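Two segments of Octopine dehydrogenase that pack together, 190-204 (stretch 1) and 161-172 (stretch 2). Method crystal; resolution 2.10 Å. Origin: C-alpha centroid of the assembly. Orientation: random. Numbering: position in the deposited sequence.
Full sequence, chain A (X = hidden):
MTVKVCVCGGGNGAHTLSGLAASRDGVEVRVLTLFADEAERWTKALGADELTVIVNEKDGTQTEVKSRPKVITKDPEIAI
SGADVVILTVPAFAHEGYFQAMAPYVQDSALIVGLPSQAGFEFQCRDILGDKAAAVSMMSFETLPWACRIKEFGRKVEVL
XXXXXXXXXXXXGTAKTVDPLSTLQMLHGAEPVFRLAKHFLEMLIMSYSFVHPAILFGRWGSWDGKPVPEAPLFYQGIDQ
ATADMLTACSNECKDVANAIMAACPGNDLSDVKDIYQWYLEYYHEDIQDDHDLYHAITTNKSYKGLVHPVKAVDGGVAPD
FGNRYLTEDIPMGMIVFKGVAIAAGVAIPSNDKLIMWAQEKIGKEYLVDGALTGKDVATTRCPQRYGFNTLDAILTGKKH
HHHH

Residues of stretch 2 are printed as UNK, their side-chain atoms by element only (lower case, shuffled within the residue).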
# COMPACT_ATOMS: atom_id res chain seq x y z
N ALA A 190 6.14 5.39 21.13
CA ALA A 190 4.99 6.18 21.60
C ALA A 190 4.01 6.58 20.49
O ALA A 190 2.80 6.57 20.69
CB ALA A 190 5.47 7.42 22.36
N GLU A 191 4.55 6.93 19.32
CA GLU A 191 3.75 7.34 18.16
C GLU A 191 4.12 6.53 16.91
O GLU A 191 5.28 6.14 16.76
CB GLU A 191 3.92 8.84 17.89
CG GLU A 191 3.14 9.75 18.84
CD GLU A 191 3.18 11.21 18.42
OE1 GLU A 191 4.28 11.74 18.14
OE2 GLU A 191 2.11 11.85 18.39
N PRO A 192 3.14 6.26 16.02
CA PRO A 192 1.71 6.58 16.09
C PRO A 192 0.92 5.62 16.98
O PRO A 192 1.39 4.51 17.27
CB PRO A 192 1.23 6.43 14.64
CG PRO A 192 2.47 6.14 13.81
CD PRO A 192 3.47 5.58 14.76
N VAL A 193 -0.27 6.04 17.41
CA VAL A 193 -1.19 5.18 18.18
C VAL A 193 -2.04 4.34 17.22
O VAL A 193 -2.78 4.88 16.40
CB VAL A 193 -2.11 6.02 19.12
CG1 VAL A 193 -2.97 5.11 19.99
CG2 VAL A 193 -1.28 6.95 20.01
N PHE A 194 -1.92 3.02 17.32
CA PHE A 194 -2.61 2.09 16.41
C PHE A 194 -4.00 1.66 16.88
O PHE A 194 -4.27 1.58 18.08
CB PHE A 194 -1.76 0.83 16.16
CG PHE A 194 -0.40 1.10 15.54
CD1 PHE A 194 -0.23 2.08 14.56
CD2 PHE A 194 0.70 0.34 15.92
CE1 PHE A 194 1.02 2.31 13.99
CE2 PHE A 194 1.96 0.56 15.35
CZ PHE A 194 2.12 1.55 14.39
N ARG A 195 -4.88 1.38 15.91
CA ARG A 195 -6.21 0.81 16.17
C ARG A 195 -6.58 -0.26 15.12
O ARG A 195 -5.94 -0.36 14.07
CB ARG A 195 -7.28 1.92 16.21
CG ARG A 195 -7.62 2.54 14.85
CD ARG A 195 -8.61 3.69 14.98
NE ARG A 195 -9.06 4.17 13.67
CZ ARG A 195 -8.41 5.07 12.93
NH1 ARG A 195 -7.27 5.60 13.35
NH2 ARG A 195 -8.91 5.43 11.75
N LEU A 196 -7.62 -1.05 15.42
CA LEU A 196 -8.10 -2.09 14.50
C LEU A 196 -9.35 -1.68 13.71
O LEU A 196 -10.29 -1.11 14.27
CB LEU A 196 -8.38 -3.39 15.27
CG LEU A 196 -7.45 -4.61 15.12
CD1 LEU A 196 -5.97 -4.25 15.21
CD2 LEU A 196 -7.81 -5.67 16.15
N ALA A 197 -9.34 -1.97 12.41
CA ALA A 197 -10.50 -1.75 11.54
C ALA A 197 -11.49 -2.91 11.62
O ALA A 197 -11.16 -3.97 12.15
CB ALA A 197 -10.04 -1.51 10.10
N LYS A 198 -12.69 -2.71 11.07
CA LYS A 198 -13.78 -3.69 11.17
C LYS A 198 -13.69 -4.90 10.23
O LYS A 198 -14.02 -6.01 10.63
CB LYS A 198 -15.15 -3.00 11.00
CG LYS A 198 -15.62 -2.22 12.23
CD LYS A 198 -16.98 -1.57 11.96
CE LYS A 198 -17.59 -0.99 13.23
NZ LYS A 198 -16.86 0.21 13.73
N HIS A 199 -13.25 -4.67 8.99
CA HIS A 199 -13.23 -5.71 7.95
C HIS A 199 -12.09 -5.49 6.95
O HIS A 199 -11.69 -4.35 6.71
CB HIS A 199 -14.58 -5.74 7.22
CG HIS A 199 -14.90 -7.06 6.58
ND1 HIS A 199 -14.41 -7.43 5.35
CD2 HIS A 199 -15.69 -8.08 6.99
CE1 HIS A 199 -14.87 -8.63 5.03
NE2 HIS A 199 -15.65 -9.04 6.01
N PHE A 200 -11.58 -6.57 6.35
CA PHE A 200 -10.47 -6.47 5.40
C PHE A 200 -10.86 -5.89 4.03
O PHE A 200 -10.02 -5.32 3.33
CB PHE A 200 -9.70 -7.80 5.26
CG PHE A 200 -10.30 -8.78 4.29
CD1 PHE A 200 -11.34 -9.63 4.68
CD2 PHE A 200 -9.80 -8.89 2.99
CE1 PHE A 200 -11.89 -10.55 3.78
CE2 PHE A 200 -10.34 -9.80 2.08
CZ PHE A 200 -11.39 -10.64 2.48
N LEU A 201 -12.13 -6.03 3.66
CA LEU A 201 -12.66 -5.44 2.42
C LEU A 201 -12.95 -3.94 2.58
O LEU A 201 -13.00 -3.20 1.59
CB LEU A 201 -13.92 -6.18 1.94
CG LEU A 201 -13.77 -7.58 1.33
CD1 LEU A 201 -15.14 -8.18 1.04
CD2 LEU A 201 -12.91 -7.58 0.06
N GLU A 202 -13.14 -3.50 3.83
CA GLU A 202 -13.22 -2.07 4.16
C GLU A 202 -11.89 -1.38 3.85
O GLU A 202 -11.86 -0.33 3.21
CB GLU A 202 -13.59 -1.89 5.64
CG GLU A 202 -13.61 -0.43 6.13
CD GLU A 202 -13.39 -0.29 7.64
OE1 GLU A 202 -13.85 -1.17 8.41
OE2 GLU A 202 -12.77 0.71 8.06
N MET A 203 -10.80 -2.00 4.31
CA MET A 203 -9.43 -1.50 4.09
C MET A 203 -9.07 -1.48 2.60
O MET A 203 -8.39 -0.55 2.14
CB MET A 203 -8.43 -2.36 4.89
CG MET A 203 -6.95 -1.99 4.75
SD MET A 203 -6.46 -0.37 5.41
CE MET A 203 -6.77 -0.59 7.17
N LEU A 204 -9.53 -2.48 1.86
CA LEU A 204 -9.25 -2.61 0.43
C LEU A 204 -9.78 -1.43 -0.40
O LEU A 204 -9.03 -0.81 -1.15
CB LEU A 204 -9.80 -3.94 -0.12
CG LEU A 204 -9.35 -4.45 -1.50
CD1 LEU A 204 -9.39 -5.98 -1.56
CD2 LEU A 204 -10.18 -3.86 -2.65
N UNK A 161 9.13 13.29 9.48
CA UNK A 161 7.87 13.41 10.23
C UNK A 161 7.20 12.07 10.53
O UNK A 161 7.47 11.08 9.86
N UNK A 162 6.33 12.06 11.54
CA UNK A 162 5.63 10.85 11.99
C UNK A 162 4.13 11.11 12.19
O UNK A 162 3.74 12.10 12.82
o UNK A 162 7.65 10.09 13.14
c UNK A 162 5.59 8.97 13.71
c UNK A 162 6.24 10.29 13.30
N UNK A 163 3.29 10.22 11.65
CA UNK A 163 1.83 10.29 11.78
C UNK A 163 1.39 10.17 13.25
O UNK A 163 2.05 9.51 14.05
c UNK A 163 1.43 9.22 9.45
c UNK A 163 0.44 10.09 8.70
n UNK A 163 -0.34 10.79 6.43
c UNK A 163 1.15 9.19 10.96
c UNK A 163 0.61 9.93 7.19
N UNK A 164 0.26 10.80 13.59
CA UNK A 164 -0.27 10.75 14.96
C UNK A 164 -1.12 9.51 15.25
O UNK A 164 -1.08 8.98 16.36
c UNK A 164 -1.02 12.04 15.31
o UNK A 164 -2.15 12.24 14.48
N UNK A 165 -1.90 9.07 14.26
CA UNK A 165 -2.72 7.84 14.35
C UNK A 165 -2.62 6.98 13.07
O UNK A 165 -2.27 7.51 12.01
c UNK A 165 -4.22 8.14 14.66
c UNK A 165 -4.40 8.65 16.09
c UNK A 165 -4.81 9.12 13.65
N UNK A 166 -2.93 5.69 13.18
CA UNK A 166 -2.89 4.75 12.03
C UNK A 166 -3.72 3.47 12.29
O UNK A 166 -3.79 2.99 13.42
c UNK A 166 -1.43 4.37 11.69
c UNK A 166 -1.17 5.12 9.29
c UNK A 166 -1.08 3.94 10.26
c UNK A 166 0.31 3.32 10.22
N UNK A 167 -4.32 2.91 11.23
CA UNK A 167 -5.23 1.76 11.34
C UNK A 167 -4.82 0.52 10.52
O UNK A 167 -4.14 0.64 9.50
c UNK A 167 -6.66 2.17 11.00
N UNK A 168 -5.27 -0.66 10.97
CA UNK A 168 -4.98 -1.95 10.31
C UNK A 168 -6.10 -2.99 10.47
O UNK A 168 -6.79 -3.01 11.49
c UNK A 168 -3.66 -2.52 10.81
N UNK A 169 -6.25 -3.86 9.47
CA UNK A 169 -7.22 -4.98 9.52
C UNK A 169 -6.55 -6.33 9.84
O UNK A 169 -5.32 -6.45 9.76
o UNK A 169 -7.17 -5.44 7.11
c UNK A 169 -8.01 -5.07 8.20
N UNK A 170 -7.36 -7.33 10.19
CA UNK A 170 -6.84 -8.65 10.61
C UNK A 170 -7.75 -9.84 10.24
O UNK A 170 -8.97 -9.78 10.42
c UNK A 170 -4.50 -10.03 12.55
c UNK A 170 -6.58 -8.65 12.13
c UNK A 170 -6.27 -9.86 14.31
c UNK A 170 -6.00 -9.90 12.81
N UNK A 171 -7.12 -10.91 9.73
CA UNK A 171 -7.79 -12.20 9.52
C UNK A 171 -7.11 -13.27 10.40
O UNK A 171 -5.92 -13.54 10.24
c UNK A 171 -8.31 -11.85 5.65
c UNK A 171 -8.37 -14.05 7.87
c UNK A 171 -7.76 -12.65 8.03
c UNK A 171 -8.50 -11.64 7.14
N UNK A 172 -7.88 -13.87 11.30
CA UNK A 172 -7.36 -14.86 12.26
C UNK A 172 -7.47 -16.30 11.76
O UNK A 172 -8.48 -16.70 11.19
c UNK A 172 -9.01 -14.01 16.55
c UNK A 172 -8.85 -13.07 15.36
c UNK A 172 -7.72 -13.49 14.42
n UNK A 172 -7.93 -13.83 17.57
c UNK A 172 -8.09 -14.73 13.60
O HOH W 1 -0.74 10.73 19.02
O HOH W 2 -10.28 -6.63 10.73

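Position 161 has no side-chain atoms, and nothing of stretch 1 comes near it: Gly161. Position 162 carries a carbon that forks into one oxygen and one carbon; the terminal carbon lies 4.1 Å from Pro192 CD. One such fork defines Thr162. Position 163 runs four carbons in a row to a nitrogen, its end leading away from stretch 1, while its backbone O sits 3.2 Å from Pro192 CB. This is Lys163, whose NZ is satisfied elsewhere in the structure.

Position 164 has one carbon, then one oxygen, and its CA-to-CB bond points away, though CB still comes within 4.4 Å of Glu191 OE2; its O accepts from Val193 N at 3.2 Å. It is Ser164. Water 1 donates to both Ser164 O and Glu191 OE2, tying the entry of the pairing together.

Position 165 shows three carbons, branched at CB, and that CB lies 4.2 Å from Arg195 NH1, at the guanidinium edge. This is Val165. Position 166 has four carbons forked at the second; its CB packs 3.9 Å from Phe194 CD1. Leu166 fits, and its N donates a weak bond to Val193 O at 3.3 Å while its O accepts from Arg195 N at 3.2 Å.

Position 167 holds a single carbon, CB, 3.9 Å from Arg195 CZ and over one guanidinium face: Ala167. Position 168 again has a single carbon; its CA lies 3.9 Å from Met203 CE. It is Ala168, with N donating to Arg195 O at 3.2 Å and O accepting from Ala197 N at 2.9 Å.

Position 169 is one carbon and one oxygen, the oxygen 3.9 Å from Phe200 CB and 4.0 Å from Met203 CB: Ser169, buried beneath the helix start. Position 170 has four carbons forked at the second, and its CA-to-CB bond points sideways; Leu170 instead uses its N, which donates to water 2, itself a donor to Ala197 O.

Position 171 forks at its first carbon, with one arm two carbons long, and that arm's tip lies 3.9 Å from Phe200 CD1. Ile171 sets CD1 over the ring face, a CH-pi contact. Position 172, four carbons ending in nitrogen, is Lys172, beyond reach of stretch 1.

The rule is a parallel ladder with alternating faces. Backbone bonds fix the register from Val193 with Val165 to Leu196 with Ala168. Arg195 lies over Ala167 on one face, while Phe194 packs against Leu166 on the other. Past the ladder, the chain turns into a helix that lays Phe200 and Met203 against the later strand residues.

Stretch 2, residues 161-172: GTKSVLAASLIK
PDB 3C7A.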